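Local coordinates for alpha-Amylase (Thermotoga maritima, PDB 2B5D), which belongs to the alpha-amylase-like proteins of glycosyl hydrolase family 57, built on a mixed, mostly parallel beta-sheet flanked by helices, at residues K99-F110 and N286-I294. Numbering follows the deposited sequence.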
# COMPACT_ATOMS: atom_id res chain seq x y z
N LYS A 99 14.32 5.94 -37.58
CA LYS A 99 13.20 5.30 -36.94
C LYS A 99 12.52 4.33 -37.88
O LYS A 99 12.24 3.19 -37.49
CB LYS A 99 12.23 6.37 -36.44
CG LYS A 99 11.05 5.84 -35.67
CD LYS A 99 10.30 7.00 -35.05
CE LYS A 99 9.17 6.51 -34.20
NZ LYS A 99 8.44 7.68 -33.63
N HIS A 100 12.28 4.76 -39.12
CA HIS A 100 11.77 3.84 -40.17
C HIS A 100 12.70 2.65 -40.41
O HIS A 100 12.24 1.52 -40.47
CB HIS A 100 11.47 4.56 -41.51
CG HIS A 100 10.85 3.65 -42.54
ND1 HIS A 100 11.55 3.17 -43.63
CD2 HIS A 100 9.62 3.10 -42.61
CE1 HIS A 100 10.77 2.37 -44.33
NE2 HIS A 100 9.59 2.31 -43.73
N LYS A 101 13.99 2.93 -40.56
CA LYS A 101 15.02 1.92 -40.79
C LYS A 101 15.07 0.85 -39.67
O LYS A 101 15.10 -0.35 -39.96
CB LYS A 101 16.36 2.61 -40.94
CG LYS A 101 17.48 1.72 -41.39
CD LYS A 101 18.79 2.49 -41.41
CE LYS A 101 19.96 1.52 -41.29
NZ LYS A 101 21.26 2.25 -41.36
N MET A 102 15.06 1.31 -38.41
CA MET A 102 15.02 0.45 -37.22
C MET A 102 13.82 -0.48 -37.23
O MET A 102 13.95 -1.65 -36.89
CB MET A 102 15.02 1.29 -35.93
CG MET A 102 16.31 1.32 -35.10
SD MET A 102 17.41 -0.15 -35.12
CE MET A 102 18.55 0.42 -36.38
N ALA A 103 12.65 0.04 -37.61
CA ALA A 103 11.42 -0.75 -37.61
C ALA A 103 11.54 -1.94 -38.55
O ALA A 103 10.95 -2.98 -38.32
CB ALA A 103 10.23 0.10 -37.98
N LYS A 104 12.34 -1.78 -39.60
CA LYS A 104 12.54 -2.85 -40.58
C LYS A 104 13.62 -3.82 -40.09
O LYS A 104 13.54 -5.03 -40.36
CB LYS A 104 12.88 -2.26 -41.96
CG LYS A 104 12.16 -0.94 -42.20
CD LYS A 104 11.84 -0.66 -43.65
CE LYS A 104 13.07 -0.57 -44.51
NZ LYS A 104 13.14 -1.85 -45.24
N PHE A 105 14.62 -3.27 -39.38
CA PHE A 105 15.60 -4.10 -38.69
C PHE A 105 14.86 -5.03 -37.72
O PHE A 105 15.10 -6.24 -37.73
CB PHE A 105 16.66 -3.28 -37.95
CG PHE A 105 17.52 -4.11 -37.02
CD1 PHE A 105 17.07 -4.44 -35.73
CD2 PHE A 105 18.76 -4.60 -37.44
CE1 PHE A 105 17.84 -5.22 -34.88
CE2 PHE A 105 19.54 -5.38 -36.58
CZ PHE A 105 19.08 -5.68 -35.29
N TYR A 106 13.96 -4.44 -36.93
CA TYR A 106 13.16 -5.15 -35.93
C TYR A 106 12.29 -6.26 -36.47
O TYR A 106 12.19 -7.32 -35.86
CB TYR A 106 12.31 -4.18 -35.11
CG TYR A 106 13.07 -3.48 -34.02
CD1 TYR A 106 12.97 -2.10 -33.85
CD2 TYR A 106 13.91 -4.19 -33.17
CE1 TYR A 106 13.68 -1.44 -32.84
CE2 TYR A 106 14.61 -3.56 -32.16
CZ TYR A 106 14.49 -2.18 -32.00
OH TYR A 106 15.19 -1.57 -30.98
N ARG A 107 11.66 -6.01 -37.63
CA ARG A 107 10.88 -7.03 -38.34
C ARG A 107 11.74 -8.22 -38.78
O ARG A 107 11.39 -9.37 -38.50
CB ARG A 107 10.10 -6.41 -39.52
CG ARG A 107 9.88 -7.36 -40.70
CD ARG A 107 8.57 -7.14 -41.48
NE ARG A 107 8.51 -5.86 -42.22
CZ ARG A 107 9.33 -5.50 -43.21
NH1 ARG A 107 10.33 -6.28 -43.58
NH2 ARG A 107 9.17 -4.32 -43.80
N GLU A 108 12.86 -7.95 -39.45
CA GLU A 108 13.74 -9.02 -39.93
C GLU A 108 14.32 -9.82 -38.75
O GLU A 108 14.27 -11.06 -38.74
CB GLU A 108 14.87 -8.47 -40.85
CG GLU A 108 15.40 -9.48 -41.91
CD GLU A 108 16.76 -9.08 -42.56
OE1 GLU A 108 17.70 -9.92 -42.61
OE2 GLU A 108 16.89 -7.92 -43.03
N HIS A 109 14.82 -9.10 -37.75
CA HIS A 109 15.42 -9.68 -36.54
C HIS A 109 14.48 -10.61 -35.76
O HIS A 109 14.84 -11.75 -35.47
CB HIS A 109 15.93 -8.57 -35.64
CG HIS A 109 16.84 -9.04 -34.56
ND1 HIS A 109 16.62 -8.74 -33.22
CD2 HIS A 109 17.97 -9.78 -34.60
CE1 HIS A 109 17.59 -9.27 -32.50
NE2 HIS A 109 18.41 -9.91 -33.31
N PHE A 110 13.28 -10.12 -35.44
CA PHE A 110 12.29 -10.94 -34.74
C PHE A 110 11.90 -12.16 -35.54
O PHE A 110 11.63 -13.21 -34.94
CB PHE A 110 11.04 -10.16 -34.37
CG PHE A 110 11.28 -9.03 -33.44
CD1 PHE A 110 12.40 -9.01 -32.61
CD2 PHE A 110 10.38 -7.97 -33.37
CE1 PHE A 110 12.62 -7.96 -31.76
CE2 PHE A 110 10.60 -6.91 -32.51
CZ PHE A 110 11.72 -6.91 -31.70
N ASN A 286 6.97 -2.24 -21.56
CA ASN A 286 7.94 -2.37 -22.67
C ASN A 286 7.49 -3.41 -23.68
O ASN A 286 6.92 -4.45 -23.32
CB ASN A 286 9.35 -2.69 -22.15
CG ASN A 286 10.08 -1.45 -21.60
OD1 ASN A 286 10.96 -1.56 -20.75
ND2 ASN A 286 9.72 -0.27 -22.09
N THR A 287 7.75 -3.11 -24.95
CA THR A 287 7.36 -3.97 -26.07
C THR A 287 8.57 -4.71 -26.64
O THR A 287 8.44 -5.82 -27.17
CB THR A 287 6.70 -3.14 -27.23
OG1 THR A 287 7.62 -2.16 -27.72
CG2 THR A 287 5.45 -2.42 -26.76
N GLY A 288 9.73 -4.08 -26.56
CA GLY A 288 10.94 -4.66 -27.14
C GLY A 288 11.38 -3.94 -28.39
O GLY A 288 12.49 -4.15 -28.88
N ILE A 289 10.50 -3.11 -28.93
CA ILE A 289 10.90 -2.24 -30.01
C ILE A 289 11.09 -0.79 -29.56
O ILE A 289 10.15 -0.11 -29.13
CB ILE A 289 10.12 -2.45 -31.38
CG1 ILE A 289 10.08 -1.15 -32.21
CG2 ILE A 289 8.77 -3.22 -31.23
CD1 ILE A 289 8.86 -0.39 -32.08
N LYS A 290 12.36 -0.38 -29.65
CA LYS A 290 12.90 0.84 -29.05
C LYS A 290 13.76 1.59 -30.07
O LYS A 290 14.60 0.99 -30.74
CB LYS A 290 13.78 0.49 -27.84
CG LYS A 290 13.31 -0.63 -26.93
CD LYS A 290 14.07 -0.55 -25.63
CE LYS A 290 14.09 -1.86 -24.89
NZ LYS A 290 12.98 -1.98 -23.92
N TYR A 291 13.57 2.91 -30.16
CA TYR A 291 14.13 3.71 -31.26
C TYR A 291 15.20 4.75 -30.90
O TYR A 291 15.78 5.35 -31.76
CB TYR A 291 12.99 4.42 -32.00
CG TYR A 291 12.01 3.51 -32.75
CD1 TYR A 291 10.66 3.58 -32.49
CD2 TYR A 291 12.45 2.64 -33.75
CE1 TYR A 291 9.76 2.76 -33.18
CE2 TYR A 291 11.55 1.83 -34.46
CZ TYR A 291 10.22 1.91 -34.18
OH TYR A 291 9.33 1.12 -34.86
N HIS A 292 15.45 4.96 -29.62
CA HIS A 292 16.40 5.99 -29.19
C HIS A 292 17.75 5.44 -28.74
O HIS A 292 17.85 4.26 -28.34
CB HIS A 292 15.77 6.87 -28.12
CG HIS A 292 14.45 7.47 -28.54
ND1 HIS A 292 13.29 6.73 -28.65
CD2 HIS A 292 14.13 8.73 -28.91
CE1 HIS A 292 12.30 7.52 -29.03
NE2 HIS A 292 12.79 8.74 -29.19
N ARG A 293 18.78 6.26 -28.90
CA ARG A 293 20.07 5.97 -28.34
C ARG A 293 20.22 6.74 -27.02
O ARG A 293 19.48 7.70 -26.78
CB ARG A 293 21.19 6.33 -29.32
CG ARG A 293 21.16 7.76 -29.85
CD ARG A 293 22.19 7.96 -30.95
NE ARG A 293 22.34 9.38 -31.25
CZ ARG A 293 23.23 10.20 -30.67
NH1 ARG A 293 24.07 9.75 -29.75
NH2 ARG A 293 23.25 11.48 -31.02
N ILE A 294 21.18 6.35 -26.19
CA ILE A 294 21.37 6.99 -24.89
C ILE A 294 21.58 8.51 -25.02
O ILE A 294 21.12 9.26 -24.15
CB ILE A 294 22.50 6.28 -24.06
CG1 ILE A 294 22.12 4.83 -23.75
CG2 ILE A 294 22.85 7.06 -22.76
CD1 ILE A 294 23.27 3.95 -23.36
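Two tyrosine rings, Tyr291 from the loop 286-294 and Tyr106 from the helix 99-110, carry this contact. Over one face of Tyr291 lies the aliphatic chain of Lys99: CG sits 3.8 Å from the ring centroid, only 10° off the normal, a CH-pi contact. The lysine runs out straight from a CG set trans to its own N (chi1 -177°), crossing the tyrosine at about a right angle and bringing CE near CD1. Met102 CB meets the edge of the same ring in plane, 3.6 Å from Tyr291 CD2, and Ala103 CB lies 3.4 Å from Tyr291 OH. That hydroxyl is hydrogen-bonded to Glu88, on helix 68-91.

One face of Tyr106 takes the beta-branched carbon of Ile289, CB standing 4.0 Å from the centroid and displaced toward the rim, while Ile289 CG1 presses on Tyr106 CD1 at 3.5 Å. At the ring's edge, Tyr106 OH donates to Lys290 O over 2.6 Å, reaching a carbonyl lone pair in the carbonyl plane with a C=O...O angle of 132°. Arg259 is a second hydrogen-bond partner of this buried hydroxyl, and the two bonds together hold it in place and satisfy it. Phe110, one turn further along the helix, turns its edge to Gly288 O, 4.0 Å from its CZ, and to Ile289 CG2.

At Thr287 the loop makes an ST turn: OG1 accepts from Ile289 N at 3.3 Å, and Asp264 holds both that hydroxyl and Gly288 N. Lys99, Met102, Ala103, Tyr106 and Phe110 thus form one flank of the helix, apolar except for the lysine end and the tyrosine hydroxyl, against an irregular loop, joining helix 97-119 to the ST-turn-shaped loop ahead of helix 309-338 within the family 57 region.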